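ATP-dependent Clp protease adapter protein ClpS 2 (Agrobacterium tumefaciens, PDB 4YJM) probably acts as an adaptor that modulates the substrate specificity of ATP-dependent protein degradation by ClpAP, binding the N-terminal domain of the chaperone ClpA. Local coordinates at residues K44-M49 with E78-E83; E83-G88 with P94-T99. All blocks are in the same frame, centred on the assembly; numbering follows the deposited sequence.

Contact 1: K44-M49 with E78-E83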
loop_
_atom_site.group_PDB
_atom_site.type_symbol
_atom_site.label_atom_id
_atom_site.label_comp_id
_atom_site.label_asym_id
_atom_site.label_seq_id
_atom_site.Cartn_x
_atom_site.Cartn_y
_atom_site.Cartn_z
ATOM N N LYS A 44 1.816 5.729 -7.075
ATOM C CA LYS A 44 2.608 5.895 -8.273
ATOM C C LYS A 44 4.117 5.894 -7.921
ATOM O O LYS A 44 4.932 5.236 -8.596
ATOM C CB LYS A 44 2.217 7.190 -9.009
ATOM C CG LYS A 44 2.987 7.450 -10.310
ATOM C CD LYS A 44 2.753 6.340 -11.338
ATOM C CE LYS A 44 3.263 6.733 -12.715
ATOM N NZ LYS A 44 2.820 5.776 -13.768
ATOM N N ALA A 45 4.494 6.657 -6.904
ATOM C CA ALA A 45 5.923 6.866 -6.607
ATOM C C ALA A 45 6.590 5.585 -6.084
ATOM O O ALA A 45 7.698 5.269 -6.468
ATOM C CB ALA A 45 6.104 7.976 -5.591
ATOM N N VAL A 46 5.908 4.897 -5.183
ATOM C CA VAL A 46 6.473 3.754 -4.441
ATOM C C VAL A 46 6.249 2.446 -5.204
ATOM O O VAL A 46 7.134 1.600 -5.224
ATOM C CB VAL A 46 5.891 3.671 -3.037
ATOM C CG1 VAL A 46 6.442 2.434 -2.261
ATOM C CG2 VAL A 46 6.218 4.981 -2.241
ATOM N N PHE A 47 5.103 2.301 -5.866
ATOM C CA PHE A 47 4.743 1.014 -6.484
ATOM C C PHE A 47 4.591 1.083 -8.002
ATOM O O PHE A 47 4.240 0.085 -8.640
ATOM C CB PHE A 47 3.449 0.476 -5.850
ATOM C CG PHE A 47 3.524 0.297 -4.386
ATOM C CD1 PHE A 47 4.089 -0.844 -3.848
ATOM C CD2 PHE A 47 3.022 1.252 -3.531
ATOM C CE1 PHE A 47 4.147 -1.025 -2.527
ATOM C CE2 PHE A 47 3.093 1.080 -2.167
ATOM C CZ PHE A 47 3.637 -0.070 -1.654
ATOM N N ARG A 48 4.864 2.239 -8.596
ATOM C CA ARG A 48 4.791 2.417 -10.035
ATOM C C ARG A 48 3.369 2.149 -10.561
ATOM O O ARG A 48 3.190 1.812 -11.724
ATOM C CB ARG A 48 5.824 1.513 -10.730
ATOM C CG ARG A 48 7.277 1.778 -10.271
ATOM C CD ARG A 48 8.292 0.853 -10.944
ATOM N NE ARG A 48 8.282 0.988 -12.398
ATOM C CZ ARG A 48 8.800 0.102 -13.241
ATOM N NH1 ARG A 48 9.377 -1.003 -12.786
ATOM N NH2 ARG A 48 8.735 0.318 -14.547
ATOM N N MET A 49 2.365 2.324 -9.710
ATOM C CA MET A 49 0.988 1.947 -10.038
ATOM C C MET A 49 0.247 3.094 -10.747
ATOM O O MET A 49 0.344 4.259 -10.348
ATOM C CB MET A 49 0.276 1.501 -8.743
ATOM C CG MET A 49 -1.114 1.026 -8.942
ATOM S SD MET A 49 -1.739 0.406 -7.397
ATOM C CE MET A 49 -0.960 -1.233 -7.379
ATOM N N GLU A 78 8.379 -5.194 3.198
ATOM C CA GLU A 78 8.540 -4.387 4.410
ATOM C C GLU A 78 9.072 -3.010 4.058
ATOM O O GLU A 78 8.613 -2.008 4.590
ATOM C CB GLU A 78 9.465 -5.073 5.411
ATOM C CG GLU A 78 8.878 -6.344 6.008
ATOM C CD GLU A 78 9.880 -7.252 6.703
ATOM O OE1 GLU A 78 11.082 -6.964 6.703
ATOM O OE2 GLU A 78 9.449 -8.287 7.272
ATOM N N THR A 79 10.065 -2.958 3.181
ATOM C CA THR A 79 10.680 -1.681 2.801
ATOM C C THR A 79 9.697 -0.754 2.131
ATOM O O THR A 79 9.588 0.419 2.488
ATOM C CB THR A 79 11.884 -1.907 1.856
ATOM O OG1 THR A 79 12.902 -2.540 2.604
ATOM C CG2 THR A 79 12.470 -0.592 1.377
ATOM N N LYS A 80 8.969 -1.268 1.152
ATOM C CA LYS A 80 7.949 -0.461 0.481
ATOM C C LYS A 80 6.764 -0.070 1.349
ATOM O O LYS A 80 6.299 1.044 1.221
ATOM C CB LYS A 80 7.429 -1.180 -0.738
ATOM C CG LYS A 80 8.484 -1.208 -1.871
ATOM C CD LYS A 80 7.952 -1.877 -3.127
ATOM C CE LYS A 80 8.965 -1.848 -4.268
ATOM N NZ LYS A 80 9.461 -0.468 -4.545
ATOM N N ALA A 81 6.249 -0.971 2.189
ATOM C CA ALA A 81 5.178 -0.612 3.095
ATOM C C ALA A 81 5.634 0.536 3.975
ATOM O O ALA A 81 4.883 1.495 4.208
ATOM C CB ALA A 81 4.718 -1.816 3.938
ATOM N N LYS A 82 6.875 0.477 4.452
ATOM C CA LYS A 82 7.340 1.529 5.350
ATOM C C LYS A 82 7.577 2.864 4.601
ATOM O O LYS A 82 7.260 3.920 5.123
ATOM C CB LYS A 82 8.611 1.122 6.065
ATOM C CG LYS A 82 9.260 2.269 6.888
ATOM C CD LYS A 82 10.202 1.756 7.951
ATOM C CE LYS A 82 10.691 2.889 8.860
ATOM N NZ LYS A 82 11.527 3.857 8.114
ATOM N N GLU A 83 8.119 2.826 3.385
ATOM C CA GLU A 83 8.346 4.075 2.634
ATOM C C GLU A 83 7.029 4.756 2.321
ATOM O O GLU A 83 6.908 5.991 2.457
ATOM C CB GLU A 83 9.124 3.818 1.325
ATOM C CG GLU A 83 10.587 3.495 1.579
ATOM C CD GLU A 83 11.365 3.222 0.280
ATOM O OE1 GLU A 83 10.725 3.179 -0.789
ATOM O OE2 GLU A 83 12.596 3.043 0.344
#
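Lys80 makes all the close contacts from its helix, reaching from helix 74-91 to the last turn of helix 36-47 and touching Val46 and Phe47 with different parts of one chain. The tight part lies at its root. Lys80 CB packs 3.7 Å from Phe47 CE1, approaching the ring obliquely, and 4.0 Å from Val46 CG1, so one methylene rests against both the ring and the methyl group, which lie on the same side of it. Farther out, Lys80 CD runs past the same ring atom, 3.9 Å from Phe47 CE1. Val46 turns CG1 anti to its own backbone N (chi1 178°), which brings that methyl within 3.8 Å of Lys80 O. The same CG1 also lies over one face of the Phe47 ring, displaced toward the rim, so the two neighbours on the helix form a joint apolar surface for the lysine stem. Behind them the packing continues inward: Phe47 also touches Val69 and Val70 of strand 66-73, and both Val46 and Phe47 reach Ala84.

The outer side is looser and polar. The Lys80 chain is extended as far as CE and then bends at its last torsion (chi4 -53°), setting NZ 3.2 Å from Val46 O. The ammonium approaches Val46 O almost head-on, with a C=O...NZ angle of 167°. This carbonyl belongs to the last turn of its helix, and just beyond it Arg48 leaves helical geometry with a positive phi. The three touching residues are all partly exposed, which makes this a surface contact between the two helices. A positive charge placed at the C-terminal end of a helix would be expected to interact favourably with the helix dipole, so Lys80 probably joins the two helices by electrostatics as well as by the packing of its methylenes.

Contact 2: E83-G88 with P94-T99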
loop_
_atom_site.group_PDB
_atom_site.type_symbol
_atom_site.label_atom_id
_atom_site.label_comp_id
_atom_site.label_asym_id
_atom_site.label_seq_id
_atom_site.Cartn_x
_atom_site.Cartn_y
_atom_site.Cartn_z
ATOM N N GLU A 83 8.119 2.826 3.385
ATOM C CA GLU A 83 8.346 4.075 2.634
ATOM C C GLU A 83 7.029 4.756 2.321
ATOM O O GLU A 83 6.908 5.991 2.457
ATOM C CB GLU A 83 9.124 3.818 1.325
ATOM C CG GLU A 83 10.587 3.495 1.579
ATOM C CD GLU A 83 11.365 3.222 0.280
ATOM O OE1 GLU A 83 10.725 3.179 -0.789
ATOM O OE2 GLU A 83 12.596 3.043 0.344
ATOM N N ALA A 84 6.038 3.959 1.929
ATOM C CA ALA A 84 4.743 4.510 1.538
ATOM C C ALA A 84 3.996 5.057 2.768
ATOM O O ALA A 84 3.415 6.144 2.754
ATOM C CB ALA A 84 3.928 3.468 0.840
ATOM N N THR A 85 4.034 4.313 3.853
ATOM C CA THR A 85 3.480 4.813 5.104
ATOM C C THR A 85 4.146 6.098 5.586
ATOM O O THR A 85 3.472 6.983 6.118
ATOM C CB THR A 85 3.600 3.772 6.214
ATOM O OG1 THR A 85 2.849 2.595 5.873
ATOM C CG2 THR A 85 3.095 4.307 7.508
ATOM N N ASP A 86 5.475 6.162 5.488
ATOM C CA ASP A 86 6.211 7.305 5.979
ATOM C C ASP A 86 5.809 8.574 5.218
ATOM O O ASP A 86 5.817 9.657 5.772
ATOM C CB ASP A 86 7.745 7.114 5.840
ATOM C CG ASP A 86 8.366 6.202 6.932
ATOM O OD1 ASP A 86 7.677 5.902 7.935
ATOM O OD2 ASP A 86 9.533 5.785 6.756
ATOM N N LEU A 87 5.501 8.440 3.941
ATOM C CA LEU A 87 5.126 9.622 3.176
ATOM C C LEU A 87 3.851 10.236 3.786
ATOM O O LEU A 87 3.743 11.463 3.947
ATOM C CB LEU A 87 4.937 9.249 1.708
ATOM C CG LEU A 87 6.229 9.029 0.894
ATOM C CD1 LEU A 87 5.921 8.258 -0.374
ATOM C CD2 LEU A 87 6.884 10.405 0.607
ATOM N N GLY A 88 2.898 9.390 4.164
ATOM C CA GLY A 88 1.671 9.882 4.772
ATOM C C GLY A 88 1.900 10.414 6.167
ATOM O O GLY A 88 1.457 11.514 6.548
ATOM N N PRO A 94 -3.033 9.726 8.388
ATOM C CA PRO A 94 -3.017 8.389 8.996
ATOM C C PRO A 94 -2.758 7.264 7.995
ATOM O O PRO A 94 -2.809 6.107 8.395
ATOM C CB PRO A 94 -4.423 8.277 9.602
ATOM C CG PRO A 94 -5.278 9.060 8.690
ATOM C CD PRO A 94 -4.414 10.232 8.235
ATOM N N LEU A 95 -2.487 7.601 6.731
ATOM C CA LEU A 95 -2.197 6.608 5.689
ATOM C C LEU A 95 -1.283 5.483 6.166
ATOM O O LEU A 95 -0.184 5.718 6.670
ATOM C CB LEU A 95 -1.545 7.296 4.473
ATOM C CG LEU A 95 -1.204 6.392 3.290
ATOM C CD1 LEU A 95 -2.482 5.810 2.679
ATOM C CD2 LEU A 95 -0.458 7.212 2.290
ATOM N N MET A 96 -1.739 4.257 5.981
ATOM C CA MET A 96 -1.026 3.069 6.447
ATOM C C MET A 96 -0.973 1.935 5.436
ATOM O O MET A 96 -2.012 1.515 4.892
ATOM C CB MET A 96 -1.709 2.552 7.734
ATOM C CG MET A 96 -1.056 1.297 8.332
ATOM S SD MET A 96 0.615 1.595 8.937
ATOM C CE MET A 96 0.289 2.910 10.076
ATOM N N PHE A 97 0.251 1.464 5.165
ATOM C CA PHE A 97 0.493 0.242 4.409
ATOM C C PHE A 97 1.068 -0.810 5.354
ATOM O O PHE A 97 1.897 -0.477 6.195
ATOM C CB PHE A 97 1.445 0.462 3.269
ATOM C CG PHE A 97 0.914 1.359 2.192
ATOM C CD1 PHE A 97 0.555 0.831 0.974
ATOM C CD2 PHE A 97 0.813 2.741 2.390
ATOM C CE1 PHE A 97 0.082 1.663 -0.037
ATOM C CE2 PHE A 97 0.359 3.568 1.385
ATOM C CZ PHE A 97 -0.007 3.039 0.188
ATOM N N THR A 98 0.612 -2.059 5.225
ATOM C CA THR A 98 1.070 -3.141 6.110
ATOM C C THR A 98 1.565 -4.310 5.260
ATOM O O THR A 98 1.357 -4.326 4.054
ATOM C CB THR A 98 -0.061 -3.635 7.047
ATOM O OG1 THR A 98 -1.086 -4.239 6.246
ATOM C CG2 THR A 98 -0.698 -2.503 7.788
ATOM N N THR A 99 2.210 -5.300 5.870
ATOM C CA THR A 99 2.495 -6.544 5.161
ATOM C C THR A 99 1.822 -7.715 5.850
ATOM O O THR A 99 1.564 -7.699 7.047
ATOM C CB THR A 99 4.000 -6.848 5.079
ATOM O OG1 THR A 99 4.500 -7.171 6.380
ATOM C CG2 THR A 99 4.784 -5.659 4.520
#
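Phe97 meets helix 74-91 first through its backbone: its N donates to Thr85 OG1 at 2.9 Å, with a nearly straight N-H...O angle of 164°. Its side chain then points toward the helix. CB lies 3.6 Å from Thr85 OG1, and CG is the first ring atom to meet Ala84, 3.9 Å from Ala84 CB. Phe97 CD2 and CE2 come closer to that methyl, and CZ, at the tip, still lies 4.0 Å from Ala84 CB. The result is a CH-pi contact over the ring face, with Ala84 CB 19° off the normal, while Leu95 CD2, two residues earlier in the chain, sits in plane at the ring edge.

Here the chain passes from helix 74-91 into strand 97-101, an edge strand of the three-stranded antiparallel sheet of the ClpS fold. Ala84 and Thr85 meet the start of the strand, and Gly88 meets the loop that leads into it: there the helix backbone itself makes the contact, Gly88 CA standing 4.1 Å from Leu95 CB.

Thr85 has its OG1 beside the backbone N (chi1 -62°), where the hydroxyl also bonds to Ala81 O one turn earlier while receiving the Phe97 N-H. Its other branch, CG2, rests 3.7 Å from Leu95 O and near Met96 SD, whose chain is bent at its two outer torsions and crosses the threonine at a slant.

Contacts 1 and 2 are arranged in series along the chain, contact 1 closing before contact 2 opens, with their centres about 9 Å apart. Both draw on helix 74-91, and Glu83 belongs to both. In contact 1 this helix meets the end of helix 36-47; in contact 2 it meets the segment leading into strand 97-101, at the edge of the sheet. The two join directly where Phe47 CE2 packs 3.7 Å from Phe97 CE1 and where Val46 CG2 lies 3.8 Å from Leu87 CD1. One helix thus ties its helical neighbour and the sheet into a single compact alpha/beta domain, with contact 1 partly exposed at the surface and contact 2 mostly buried, the two running into each other.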